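Local coordinates for protein type III effector XopAI (Xanthomonas citri, PDB 6K93) that acts as a type III secretion effector of a citrus pathogen, with a mono-ADP-ribosyltransferase fold that probably binds arginine-containing peptides, at residues Glu119-Phe123 against Ala164-Ala170; Glu159-Met163 against Ser209-Tyr214; Val181-Val185 against His195-Ala200; Glu263-Thr269 against Leu308-Gln314. One frame throughout, in Å; residues are numbered along the deposited sequence.

Contact 1: Glu119-Phe123 against Ala164-Ala170; sequences ERKQF and ATEDLVA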
loop_
_atom_site.group_PDB
_atom_site.type_symbol
_atom_site.label_atom_id
_atom_site.label_comp_id
_atom_site.label_asym_id
_atom_site.label_seq_id
_atom_site.Cartn_x
_atom_site.Cartn_y
_atom_site.Cartn_z
ATOM N N GLU A 119 -4.663 15.812 3.560
ATOM C CA GLU A 119 -3.845 14.721 3.023
ATOM C C GLU A 119 -4.476 14.095 1.787
ATOM O O GLU A 119 -3.760 13.651 0.879
ATOM C CB GLU A 119 -3.612 13.674 4.119
ATOM C CG GLU A 119 -2.676 14.209 5.187
ATOM C CD GLU A 119 -2.657 13.420 6.493
ATOM O OE1 GLU A 119 -3.521 12.569 6.701
ATOM O OE2 GLU A 119 -1.741 13.704 7.312
ATOM N N ARG A 120 -5.808 14.006 1.748
ATOM C CA ARG A 120 -6.470 13.477 0.563
ATOM C C ARG A 120 -6.260 14.389 -0.638
ATOM O O ARG A 120 -6.090 13.900 -1.760
ATOM C CB ARG A 120 -7.951 13.248 0.873
ATOM C CG ARG A 120 -8.094 12.228 1.990
ATOM C CD ARG A 120 -9.494 11.683 2.135
ATOM N NE ARG A 120 -10.507 12.645 2.553
ATOM C CZ ARG A 120 -10.889 12.843 3.809
ATOM N NH1 ARG A 120 -10.307 12.179 4.794
ATOM N NH2 ARG A 120 -11.833 13.727 4.069
ATOM N N LYS A 121 -6.240 15.710 -0.418
ATOM C CA LYS A 121 -5.969 16.642 -1.507
ATOM C C LYS A 121 -4.506 16.552 -1.936
ATOM O O LYS A 121 -4.191 16.669 -3.125
ATOM C CB LYS A 121 -6.321 18.067 -1.071
ATOM C CG LYS A 121 -6.405 19.063 -2.218
ATOM C CD LYS A 121 -6.342 20.491 -1.689
ATOM C CE LYS A 121 -7.537 20.828 -0.807
ATOM N NZ LYS A 121 -7.651 22.298 -0.594
ATOM N N GLN A 122 -3.596 16.336 -0.979
ATOM C CA GLN A 122 -2.198 16.099 -1.316
ATOM C C GLN A 122 -2.049 14.841 -2.145
ATOM O O GLN A 122 -1.284 14.815 -3.110
ATOM C CB GLN A 122 -1.358 16.009 -0.046
ATOM C CG GLN A 122 -1.123 17.367 0.598
ATOM C CD GLN A 122 -0.773 17.300 2.070
ATOM O OE1 GLN A 122 -0.688 16.237 2.674
ATOM N NE2 GLN A 122 -0.555 18.475 2.659
ATOM N N PHE A 123 -2.785 13.786 -1.792
ATOM C CA PHE A 123 -2.717 12.564 -2.586
ATOM C C PHE A 123 -3.245 12.810 -4.007
ATOM O O PHE A 123 -2.665 12.341 -4.996
ATOM C CB PHE A 123 -3.494 11.443 -1.876
ATOM C CG PHE A 123 -3.772 10.257 -2.746
ATOM C CD1 PHE A 123 -2.735 9.603 -3.386
ATOM C CD2 PHE A 123 -5.065 9.795 -2.932
ATOM C CE1 PHE A 123 -2.975 8.535 -4.215
ATOM C CE2 PHE A 123 -5.311 8.718 -3.758
ATOM C CZ PHE A 123 -4.276 8.082 -4.403
ATOM N N ALA A 164 -13.573 7.306 3.018
ATOM C CA ALA A 164 -13.271 8.483 2.218
ATOM C C ALA A 164 -13.042 8.058 0.785
ATOM O O ALA A 164 -12.322 7.105 0.541
ATOM C CB ALA A 164 -12.051 9.201 2.773
ATOM N N THR A 165 -13.648 8.756 -0.170
ATOM C CA THR A 165 -13.549 8.316 -1.555
ATOM C C THR A 165 -12.102 8.269 -2.014
ATOM O O THR A 165 -11.711 7.343 -2.736
ATOM C CB THR A 165 -14.366 9.238 -2.451
ATOM O OG1 THR A 165 -15.697 9.308 -1.942
ATOM C CG2 THR A 165 -14.408 8.740 -3.870
ATOM N N GLU A 166 -11.294 9.271 -1.627
ATOM C CA GLU A 166 -9.904 9.286 -2.053
ATOM C C GLU A 166 -9.107 8.133 -1.441
ATOM O O GLU A 166 -8.130 7.675 -2.029
ATOM C CB GLU A 166 -9.247 10.604 -1.662
ATOM C CG GLU A 166 -9.859 11.827 -2.318
ATOM C CD GLU A 166 -11.021 12.420 -1.530
ATOM O OE1 GLU A 166 -11.567 11.789 -0.613
ATOM O OE2 GLU A 166 -11.374 13.587 -1.844
ATOM N N ASP A 167 -9.473 7.657 -0.256
ATOM C CA ASP A 167 -8.792 6.491 0.299
ATOM C C ASP A 167 -9.063 5.256 -0.556
ATOM O O ASP A 167 -8.155 4.455 -0.802
ATOM C CB ASP A 167 -9.243 6.241 1.733
ATOM C CG ASP A 167 -8.687 7.241 2.723
ATOM O OD1 ASP A 167 -7.791 8.077 2.402
ATOM O OD2 ASP A 167 -9.167 7.198 3.884
ATOM N N LEU A 168 -10.312 5.076 -1.003
ATOM C CA LEU A 168 -10.605 3.981 -1.918
ATOM C C LEU A 168 -9.878 4.149 -3.248
ATOM O O LEU A 168 -9.370 3.176 -3.818
ATOM C CB LEU A 168 -12.106 3.878 -2.155
ATOM C CG LEU A 168 -12.982 3.435 -0.966
ATOM C CD1 LEU A 168 -14.455 3.423 -1.354
ATOM C CD2 LEU A 168 -12.548 2.060 -0.477
ATOM N N VAL A 169 -9.774 5.389 -3.737
ATOM C CA VAL A 169 -8.997 5.640 -4.951
ATOM C C VAL A 169 -7.542 5.218 -4.758
ATOM O O VAL A 169 -6.917 4.662 -5.661
ATOM C CB VAL A 169 -9.110 7.121 -5.369
ATOM C CG1 VAL A 169 -8.113 7.453 -6.473
ATOM C CG2 VAL A 169 -10.518 7.448 -5.820
ATOM N N ALA A 170 -6.996 5.441 -3.566
ATOM C CA ALA A 170 -5.632 5.015 -3.282
ATOM C C ALA A 170 -5.467 3.508 -3.431
ATOM O O ALA A 170 -4.418 3.045 -3.895
ATOM C CB ALA A 170 -5.215 5.478 -1.870
HETATM O O HOH W 1 -11.595 14.717 0.763
#
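R120 and E166 mark the nearest backbone approach, 6.0 Å between their CA atoms, where helix segments 119-123 and 165-170 run at 40° to each other with axes 9.9 Å apart. The two side chains cross at about a right angle and form a loose salt bridge, R120 NE to E166 OE1 at 3.4 Å, with guanidinium and carboxylate planes turned 39° apart. A water bridges the same pair: lying in the guanidinium plane at its edge, it accepts from R120 NE at 2.9 Å and donates to E166 OE2 at 2.8 Å, so each carboxylate oxygen serves a different branch of the connection. A bend at chi2 of E166 curls its carboxylate back beside the arginine. A164, the N-cap residue of its helix, lays CB over one face of the guanidinium and also meets R120 CD at 3.6 Å. One turn further on, F123 has CG anti to the backbone N (chi1 166°), which carries the ring between the helices. Its CE2 and CZ reach the backbone and CB of A170, with CZ 3.5 Å from A170 CA, while CE2 touches V169 CG1 at 4.1 Å. D167 is held by S115 through OD1 and by S205 of helix 194-209 through OD2. The same helix brings F199 edge-to-face with F123, while W143 of helix 136-156 adjoins both F123 and V169.

Contact 2: Glu159-Met163 against Ser209-Tyr214; sequences ELKYM and SLPEEY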
loop_
_atom_site.group_PDB
_atom_site.type_symbol
_atom_site.label_atom_id
_atom_site.label_comp_id
_atom_site.label_asym_id
_atom_site.label_seq_id
_atom_site.Cartn_x
_atom_site.Cartn_y
_atom_site.Cartn_z
ATOM N N GLU A 159 -21.800 -0.870 3.068
ATOM C CA GLU A 159 -20.840 -1.078 4.145
ATOM C C GLU A 159 -19.618 -0.181 3.979
ATOM O O GLU A 159 -18.853 -0.005 4.932
ATOM C CB GLU A 159 -20.434 -2.551 4.227
ATOM C CG GLU A 159 -19.450 -3.044 3.202
ATOM C CD GLU A 159 -20.042 -3.399 1.865
ATOM O OE1 GLU A 159 -21.263 -3.208 1.652
ATOM O OE2 GLU A 159 -19.285 -3.909 1.005
ATOM N N LEU A 160 -19.426 0.383 2.794
ATOM C CA LEU A 160 -18.311 1.278 2.517
ATOM C C LEU A 160 -18.670 2.747 2.668
ATOM O O LEU A 160 -17.853 3.599 2.355
ATOM C CB LEU A 160 -17.802 1.041 1.092
ATOM C CG LEU A 160 -17.228 -0.344 0.757
ATOM C CD1 LEU A 160 -16.893 -0.409 -0.715
ATOM C CD2 LEU A 160 -15.999 -0.606 1.582
ATOM N N LYS A 161 -19.861 3.078 3.156
ATOM C CA LYS A 161 -20.311 4.465 3.086
ATOM C C LYS A 161 -19.516 5.414 3.976
ATOM O O LYS A 161 -19.571 6.630 3.758
ATOM C CB LYS A 161 -21.808 4.548 3.418
ATOM C CG LYS A 161 -22.155 4.349 4.888
ATOM C CD LYS A 161 -23.698 4.415 5.044
ATOM C CE LYS A 161 -24.125 4.537 6.485
ATOM N NZ LYS A 161 -25.565 4.216 6.662
ATOM N N TYR A 162 -18.779 4.904 4.954
ATOM C CA TYR A 162 -17.954 5.754 5.795
ATOM C C TYR A 162 -16.555 5.947 5.239
ATOM O O TYR A 162 -15.810 6.781 5.770
ATOM C CB TYR A 162 -17.877 5.180 7.212
ATOM C CG TYR A 162 -19.240 4.960 7.803
ATOM C CD1 TYR A 162 -20.052 6.030 8.110
ATOM C CD2 TYR A 162 -19.714 3.686 8.008
ATOM C CE1 TYR A 162 -21.309 5.830 8.633
ATOM C CE2 TYR A 162 -20.968 3.474 8.520
ATOM C CZ TYR A 162 -21.759 4.560 8.826
ATOM O OH TYR A 162 -23.017 4.345 9.344
ATOM N N MET A 163 -16.191 5.198 4.199
ATOM C CA MET A 163 -14.880 5.350 3.589
ATOM C C MET A 163 -14.761 6.701 2.916
ATOM O O MET A 163 -15.712 7.179 2.291
ATOM C CB MET A 163 -14.642 4.269 2.544
ATOM C CG MET A 163 -14.713 2.860 3.058
ATOM S SD MET A 163 -13.400 2.469 4.203
ATOM C CE MET A 163 -11.915 2.505 3.153
ATOM N N SER A 209 -9.476 1.577 7.604
ATOM C CA SER A 209 -10.861 1.990 7.716
ATOM C C SER A 209 -11.821 1.015 7.043
ATOM O O SER A 209 -13.013 1.037 7.372
ATOM C CB SER A 209 -11.045 3.398 7.155
ATOM O OG SER A 209 -10.683 3.514 5.823
ATOM N N LEU A 210 -11.339 0.133 6.153
ATOM C CA LEU A 210 -12.209 -0.889 5.577
ATOM C C LEU A 210 -12.864 -1.687 6.697
ATOM O O LEU A 210 -12.198 -2.029 7.682
ATOM C CB LEU A 210 -11.436 -1.859 4.682
ATOM C CG LEU A 210 -11.134 -1.364 3.266
ATOM C CD1 LEU A 210 -10.197 -2.295 2.547
ATOM C CD2 LEU A 210 -12.413 -1.140 2.439
ATOM N N PRO A 211 -14.145 -2.022 6.581
ATOM C CA PRO A 211 -14.781 -2.815 7.638
ATOM C C PRO A 211 -14.219 -4.229 7.707
ATOM O O PRO A 211 -13.576 -4.734 6.775
ATOM C CB PRO A 211 -16.266 -2.809 7.269
ATOM C CG PRO A 211 -16.345 -2.355 5.848
ATOM C CD PRO A 211 -15.084 -1.583 5.533
ATOM N N GLU A 212 -14.489 -4.874 8.849
ATOM C CA GLU A 212 -13.833 -6.136 9.168
ATOM C C GLU A 212 -14.217 -7.256 8.210
ATOM O O GLU A 212 -13.448 -8.215 8.046
ATOM C CB GLU A 212 -14.146 -6.526 10.616
ATOM C CG GLU A 212 -13.654 -7.898 11.062
ATOM C CD GLU A 212 -12.147 -8.097 10.989
ATOM O OE1 GLU A 212 -11.382 -7.149 10.708
ATOM O OE2 GLU A 212 -11.720 -9.241 11.234
ATOM N N GLU A 213 -15.349 -7.157 7.523
ATOM C CA GLU A 213 -15.673 -8.198 6.553
ATOM C C GLU A 213 -14.701 -8.231 5.377
ATOM O O GLU A 213 -14.690 -9.220 4.639
ATOM C CB GLU A 213 -17.116 -8.034 6.066
ATOM C CG GLU A 213 -17.441 -6.654 5.529
ATOM C CD GLU A 213 -18.178 -5.777 6.531
ATOM O OE1 GLU A 213 -17.793 -5.741 7.724
ATOM O OE2 GLU A 213 -19.145 -5.108 6.114
ATOM N N TYR A 214 -13.886 -7.186 5.186
ATOM C CA TYR A 214 -12.854 -7.189 4.166
ATOM C C TYR A 214 -11.566 -7.859 4.626
ATOM O O TYR A 214 -10.684 -8.086 3.796
ATOM C CB TYR A 214 -12.551 -5.745 3.698
ATOM C CG TYR A 214 -13.643 -5.237 2.792
ATOM C CD1 TYR A 214 -14.840 -4.762 3.320
ATOM C CD2 TYR A 214 -13.505 -5.269 1.408
ATOM C CE1 TYR A 214 -15.863 -4.320 2.493
ATOM C CE2 TYR A 214 -14.524 -4.837 0.585
ATOM C CZ TYR A 214 -15.691 -4.364 1.126
ATOM O OH TYR A 214 -16.700 -3.941 0.285
#
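Y214 OH donates to E159 OE2 at 2.7 Å, joining two irregular connections of the ADP-ribosyltransferase fold: the turn between helices 136-156 and 165-174, and the link from helix 194-209 to strand 218-224. The acceptor oxygen is met on its anti side, 16° out of the carboxylate plane, and the carboxylate lies nearly coplanar with the phenol ring. In E159, CG sits between the backbone N and the carbonyl carbon (chi1 77°), which puts it at the ring edge; the bend at chi2 (-82°) then swings the carboxylate to the hydroxyl. Beside the bond, L160 crosses the tyrosine at about a right angle, its CD2 lying 3.6 Å from Y214 OH. The same methyl meets L210 CD2 at 3.7 Å, the two leucines running side by side, and L210 CD2 in turn sits over the centre of one Y214 ring face. P211 CG fits against E159 O at 3.6 Å.

Further out, a type I turn closed by M163 N to L160 O carries both L160 and M163. F277 backs both leucines, and a backbone bond to R273 fixes Y214. S209 OG is held by S205 O of its own helix. M163, bent at chi2 and chi3, brings its methyl CE to 3.1 Å from S209 OG.

Contact 3: Val181-Val185 against His195-Ala200; sequences VVQDV and HGLAFA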
loop_
_atom_site.group_PDB
_atom_site.type_symbol
_atom_site.label_atom_id
_atom_site.label_comp_id
_atom_site.label_asym_id
_atom_site.label_seq_id
_atom_site.Cartn_x
_atom_site.Cartn_y
_atom_site.Cartn_z
ATOM N N VAL A 181 6.007 3.935 -6.450
ATOM C CA VAL A 181 6.361 5.146 -5.728
ATOM C C VAL A 181 6.147 4.991 -4.236
ATOM O O VAL A 181 6.709 5.758 -3.447
ATOM C CB VAL A 181 5.575 6.367 -6.254
ATOM C CG1 VAL A 181 4.172 6.440 -5.730
ATOM C CG2 VAL A 181 6.352 7.682 -5.936
ATOM N N VAL A 182 5.348 4.017 -3.810
ATOM C CA VAL A 182 4.907 3.979 -2.422
ATOM C C VAL A 182 5.256 2.695 -1.684
ATOM O O VAL A 182 5.327 2.703 -0.451
ATOM C CB VAL A 182 3.381 4.243 -2.355
ATOM C CG1 VAL A 182 2.588 3.131 -3.069
ATOM C CG2 VAL A 182 2.895 4.423 -0.936
ATOM N N GLN A 183 5.445 1.576 -2.405
ATOM C CA GLN A 183 5.580 0.298 -1.714
ATOM C C GLN A 183 6.624 0.370 -0.606
ATOM O O GLN A 183 6.407 -0.153 0.498
ATOM C CB GLN A 183 5.933 -0.826 -2.673
ATOM C CG GLN A 183 6.184 -2.174 -1.970
ATOM C CD GLN A 183 5.976 -3.379 -2.868
ATOM O OE1 GLN A 183 6.442 -3.434 -4.000
ATOM N NE2 GLN A 183 5.272 -4.378 -2.336
ATOM N N ASP A 184 7.768 0.994 -0.879
ATOM C CA ASP A 184 8.909 0.975 0.031
ATOM C C ASP A 184 9.175 2.321 0.700
ATOM O O ASP A 184 10.228 2.472 1.337
ATOM C CB ASP A 184 10.196 0.571 -0.699
ATOM C CG ASP A 184 10.290 -0.919 -1.025
ATOM O OD1 ASP A 184 9.388 -1.654 -0.669
ATOM O OD2 ASP A 184 11.292 -1.331 -1.635
ATOM N N VAL A 185 8.250 3.280 0.601
ATOM C CA VAL A 185 8.583 4.649 0.991
ATOM C C VAL A 185 8.844 4.786 2.487
ATOM O O VAL A 185 9.551 5.720 2.891
ATOM C CB VAL A 185 7.478 5.618 0.529
ATOM C CG1 VAL A 185 6.200 5.471 1.358
ATOM C CG2 VAL A 185 7.998 7.092 0.544
ATOM N N HIS A 195 5.624 12.469 -3.216
ATOM C CA HIS A 195 4.545 11.710 -3.847
ATOM C C HIS A 195 4.280 10.403 -3.103
ATOM O O HIS A 195 3.126 10.024 -2.847
ATOM C CB HIS A 195 4.884 11.414 -5.296
ATOM C CG HIS A 195 4.925 12.636 -6.144
ATOM N ND1 HIS A 195 5.892 13.604 -5.988
ATOM C CD2 HIS A 195 4.109 13.062 -7.139
ATOM C CE1 HIS A 195 5.655 14.579 -6.852
ATOM N NE2 HIS A 195 4.590 14.267 -7.570
ATOM N N GLY A 196 5.345 9.682 -2.778
ATOM C CA GLY A 196 5.196 8.427 -2.068
ATOM C C GLY A 196 4.565 8.601 -0.703
ATOM O O GLY A 196 3.720 7.807 -0.297
ATOM N N LEU A 197 4.992 9.619 0.040
ATOM C CA LEU A 197 4.433 9.828 1.373
ATOM C C LEU A 197 2.950 10.165 1.299
ATOM O O LEU A 197 2.154 9.703 2.120
ATOM C CB LEU A 197 5.206 10.933 2.108
ATOM C CG LEU A 197 6.647 10.573 2.435
ATOM C CD1 LEU A 197 7.374 11.819 2.905
ATOM C CD2 LEU A 197 6.748 9.468 3.467
ATOM N N ALA A 198 2.552 10.966 0.308
ATOM C CA ALA A 198 1.149 11.321 0.149
ATOM C C ALA A 198 0.315 10.096 -0.219
ATOM O O ALA A 198 -0.762 9.887 0.332
ATOM C CB ALA A 198 1.014 12.414 -0.920
ATOM N N PHE A 199 0.798 9.276 -1.154
ATOM C CA PHE A 199 0.140 8.018 -1.475
ATOM C C PHE A 199 -0.006 7.156 -0.217
ATOM O O PHE A 199 -1.063 6.566 0.050
ATOM C CB PHE A 199 0.983 7.231 -2.503
ATOM C CG PHE A 199 0.585 7.404 -3.945
ATOM C CD1 PHE A 199 0.807 8.611 -4.613
ATOM C CD2 PHE A 199 0.053 6.358 -4.655
ATOM C CE1 PHE A 199 0.462 8.765 -5.962
ATOM C CE2 PHE A 199 -0.300 6.498 -5.996
ATOM C CZ PHE A 199 -0.091 7.688 -6.649
ATOM N N ALA A 200 1.081 7.035 0.554
ATOM C CA ALA A 200 1.097 6.121 1.694
ATOM C C ALA A 200 -0.003 6.454 2.689
ATOM O O ALA A 200 -0.665 5.550 3.217
ATOM C CB ALA A 200 2.474 6.161 2.361
#
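A type I beta turn from V182 to V185, in the connection between helices 165-174 and 194-209, folds back onto the first turns of the second helix, within the helical part of the ADP-ribosyltransferase fold. G196 is the point of nearest approach: its CA lies 4.5 Å from V182 CA. It has no side chain here, and V181 O comes to 3.4 Å from G196 CA. No hydrogen bond crosses the contact; it is made largely by valine methyls. V182 has CG2 anti to the backbone N, which lays this methyl against G196 O, 3.7 Å from F199 CB and 3.8 Å from A200 CB. The two V185 methyls divide between neighbours, CG1 resting on A200 CB and CG2 lying 4.0 Å from L197 CD2. The turn is closed within itself by V185 N to V182 O.

Around the contact, F246 and W174 adjoin V182, and Q183 bonds F246, tying the turn's outer side to another loop. H195 meets V181 through CB, its ring turning away to bond T129. F199 also packs edge-to-face with F123 of helix 117-128. On F199 itself, V181 and the phenyl ring cross at about a right angle: V181 CG1 stands 4.1 Å from the ring centroid, 10° off the normal, a CH-pi contact over the centre of the face.

Contact 4: Glu263-Thr269 against Leu308-Gln314; sequences EWESNST and LKIYQSQ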
loop_
_atom_site.group_PDB
_atom_site.type_symbol
_atom_site.label_atom_id
_atom_site.label_comp_id
_atom_site.label_asym_id
_atom_site.label_seq_id
_atom_site.Cartn_x
_atom_site.Cartn_y
_atom_site.Cartn_z
ATOM N N GLU A 263 9.786 -16.496 -1.774
ATOM C CA GLU A 263 8.358 -16.743 -1.639
ATOM C C GLU A 263 7.967 -16.604 -0.184
ATOM O O GLU A 263 8.778 -16.838 0.713
ATOM C CB GLU A 263 7.947 -18.128 -2.120
ATOM C CG GLU A 263 8.074 -18.283 -3.615
ATOM C CD GLU A 263 7.818 -19.702 -4.102
ATOM O OE1 GLU A 263 7.596 -20.625 -3.275
ATOM O OE2 GLU A 263 7.823 -19.895 -5.338
ATOM N N TRP A 264 6.704 -16.250 0.049
ATOM C CA TRP A 264 6.163 -16.241 1.390
ATOM C C TRP A 264 4.844 -16.998 1.440
ATOM O O TRP A 264 4.046 -16.936 0.507
ATOM C CB TRP A 264 5.830 -14.849 1.899
ATOM C CG TRP A 264 6.851 -13.815 2.157
ATOM C CD1 TRP A 264 7.143 -13.305 3.378
ATOM C CD2 TRP A 264 7.591 -13.031 1.202
ATOM N NE1 TRP A 264 8.046 -12.273 3.264
ATOM C CE2 TRP A 264 8.341 -12.088 1.941
ATOM C CE3 TRP A 264 7.705 -13.037 -0.191
ATOM C CZ2 TRP A 264 9.191 -11.157 1.334
ATOM C CZ3 TRP A 264 8.570 -12.128 -0.793
ATOM C CH2 TRP A 264 9.290 -11.198 -0.035
ATOM N N GLU A 265 4.596 -17.638 2.576
ATOM C CA GLU A 265 3.274 -18.091 2.982
ATOM C C GLU A 265 2.965 -17.364 4.272
ATOM O O GLU A 265 3.635 -17.609 5.275
ATOM C CB GLU A 265 3.208 -19.601 3.205
ATOM C CG GLU A 265 3.377 -20.419 1.958
ATOM C CD GLU A 265 2.994 -21.921 2.157
ATOM O OE1 GLU A 265 3.434 -22.695 1.340
ATOM O OE2 GLU A 265 2.303 -22.214 3.129
ATOM N N SER A 266 2.023 -16.431 4.240
ATOM C CA SER A 266 1.705 -15.599 5.397
ATOM C C SER A 266 0.282 -15.853 5.872
ATOM O O SER A 266 -0.680 -15.753 5.093
ATOM C CB SER A 266 1.843 -14.111 5.090
ATOM O OG SER A 266 3.097 -13.775 4.505
ATOM N N ASN A 267 0.144 -16.145 7.159
ATOM C CA ASN A 267 -1.183 -16.306 7.726
ATOM C C ASN A 267 -1.753 -14.944 8.042
ATOM O O ASN A 267 -1.206 -14.213 8.864
ATOM C CB ASN A 267 -1.132 -17.186 8.969
ATOM C CG ASN A 267 -0.816 -18.611 8.629
ATOM O OD1 ASN A 267 -1.555 -19.258 7.892
ATOM N ND2 ASN A 267 0.309 -19.095 9.121
ATOM N N SER A 268 -2.840 -14.608 7.375
ATOM C CA SER A 268 -3.502 -13.329 7.553
ATOM C C SER A 268 -4.619 -13.450 8.570
ATOM O O SER A 268 -5.339 -14.455 8.603
ATOM C CB SER A 268 -4.080 -12.852 6.222
ATOM O OG SER A 268 -4.824 -11.673 6.365
ATOM N N THR A 269 -4.731 -12.436 9.416
ATOM C CA THR A 269 -5.894 -12.255 10.271
ATOM C C THR A 269 -6.711 -11.032 9.906
ATOM O O THR A 269 -7.955 -11.095 9.948
ATOM C CB THR A 269 -5.474 -12.144 11.740
ATOM O OG1 THR A 269 -4.467 -11.150 11.903
ATOM C CG2 THR A 269 -4.960 -13.449 12.191
ATOM N N LEU A 308 14.793 -18.560 -0.858
ATOM C CA LEU A 308 14.286 -18.385 0.488
ATOM C C LEU A 308 12.769 -18.459 0.439
ATOM O O LEU A 308 12.129 -17.824 -0.410
ATOM C CB LEU A 308 14.714 -17.062 1.094
ATOM C CG LEU A 308 16.244 -17.074 1.223
ATOM C CD1 LEU A 308 16.821 -15.670 1.134
ATOM C CD2 LEU A 308 16.665 -17.811 2.499
ATOM N N LYS A 309 12.194 -19.245 1.340
ATOM C CA LYS A 309 10.747 -19.322 1.493
ATOM C C LYS A 309 10.407 -19.026 2.947
ATOM O O LYS A 309 10.862 -19.728 3.866
ATOM C CB LYS A 309 10.192 -20.676 1.080
ATOM C CG LYS A 309 8.692 -20.669 1.158
ATOM C CD LYS A 309 8.090 -21.893 0.515
ATOM C CE LYS A 309 6.592 -21.889 0.700
ATOM N NZ LYS A 309 5.976 -23.129 0.123
ATOM N N ILE A 310 9.619 -17.975 3.154
ATOM C CA ILE A 310 9.337 -17.455 4.483
ATOM C C ILE A 310 7.933 -17.863 4.886
ATOM O O ILE A 310 6.978 -17.582 4.163
ATOM C CB ILE A 310 9.474 -15.924 4.498
ATOM C CG1 ILE A 310 10.888 -15.517 4.075
ATOM C CG2 ILE A 310 9.082 -15.356 5.857
ATOM C CD1 ILE A 310 10.964 -14.108 3.573
ATOM N N TYR A 311 7.807 -18.509 6.036
ATOM C CA TYR A 311 6.522 -18.829 6.639
ATOM C C TYR A 311 6.318 -17.908 7.829
ATOM O O TYR A 311 7.158 -17.866 8.725
ATOM C CB TYR A 311 6.475 -20.283 7.090
ATOM C CG TYR A 311 6.666 -21.281 5.972
ATOM C CD1 TYR A 311 7.925 -21.567 5.473
ATOM C CD2 TYR A 311 5.578 -21.935 5.411
ATOM C CE1 TYR A 311 8.108 -22.473 4.461
ATOM C CE2 TYR A 311 5.753 -22.849 4.404
ATOM C CZ TYR A 311 7.013 -23.117 3.930
ATOM O OH TYR A 311 7.187 -24.044 2.931
ATOM N N GLN A 312 5.256 -17.122 7.805
ATOM C CA GLN A 312 5.037 -16.179 8.888
ATOM C C GLN A 312 3.553 -16.054 9.156
ATOM O O GLN A 312 2.719 -16.387 8.310
ATOM C CB GLN A 312 5.644 -14.810 8.571
ATOM C CG GLN A 312 5.071 -14.162 7.343
ATOM C CD GLN A 312 5.689 -12.821 7.011
ATOM O OE1 GLN A 312 6.656 -12.386 7.654
ATOM N NE2 GLN A 312 5.152 -12.168 5.998
ATOM N N SER A 313 3.244 -15.580 10.355
ATOM C CA SER A 313 1.874 -15.431 10.827
ATOM C C SER A 313 1.643 -14.034 11.362
ATOM O O SER A 313 2.370 -13.586 12.250
ATOM C CB SER A 313 1.562 -16.455 11.932
ATOM O OG SER A 313 1.639 -17.769 11.415
ATOM N N GLN A 314 0.623 -13.351 10.839
ATOM C CA GLN A 314 0.283 -12.033 11.355
ATOM C C GLN A 314 -0.129 -12.130 12.817
ATOM O O GLN A 314 -0.873 -13.043 13.220
ATOM C CB GLN A 314 -0.834 -11.409 10.537
ATOM C CG GLN A 314 -1.110 -9.991 10.922
ATOM C CD GLN A 314 -2.305 -9.410 10.213
ATOM O OE1 GLN A 314 -3.059 -10.115 9.542
ATOM N NE2 GLN A 314 -2.474 -8.100 10.347
HETATM O O HOH W 2 5.400 -21.016 -2.008
#
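E263 N donates to L308 O at the start of a parallel ladder whose strand segments run 13° apart with axes 4.5 Å from each other. I310 N then gives to E263 O, E265 N to I310 O, Q312 N to E265 O, N267 N to Q312 O and Q314 N to N267 O, so E263, E265 and N267 each use both N-H and carbonyl across the pair. All six bonds are near-straight at the hydrogen, none below 161°.

On one face, K309 NZ donates to E265 OE1 at 2.9 Å, a salt bridge met on the anti side of OE1, 31° out of the carboxylate plane. A water lies between E263 OE1 and K309 NZ, its bond to K309 NZ weak. N267 ND2 gives to S313 OG at 3.0 Å, while N267 OD1 is taken by T219.

On the other face, Q312 NE2 reaches S266 OG at 3.0 Å, in its own amide plane. Beside it, I310 CD1 stands over the W264 five-membered ring, 3.8 Å from its centroid, a CH-pi contact. Past the ladder, Q314 OE1 accepts T269 N at 2.9 Å and, weakly, T269 OG1; Q314 NE2 bonds T270. Flanked antiparallel by strands 218-224 and 293-301, this is the inner, parallel pair of the five-stranded mixed sheet in the mono-ADP-ribosyltransferase fold.

Overall arrangement
Contacts 1 to 3 knit the helical half of the chain, whereas contact 4 lies in the sheet across the chain's centre from contact 1, their centres about 29 Å apart. Contact 3 is the most buried, without a hydrogen bond or charge across it. Contact 1 meets it through F123 against F199; helices 117-128 and 194-209 pack around this pair, with V169 and A170 from helix 165-174, and the ion pair of contact 1 lies at the partly exposed edge. Contact 2 joins the loops next to helices 136-156, 165-174 and 194-209: M163 CE touches L168 CD2 at 3.7 Å. Its single hydrogen bond contrasts with the dense backbone ladder of contact 4, about 4 Å away at nearest atoms.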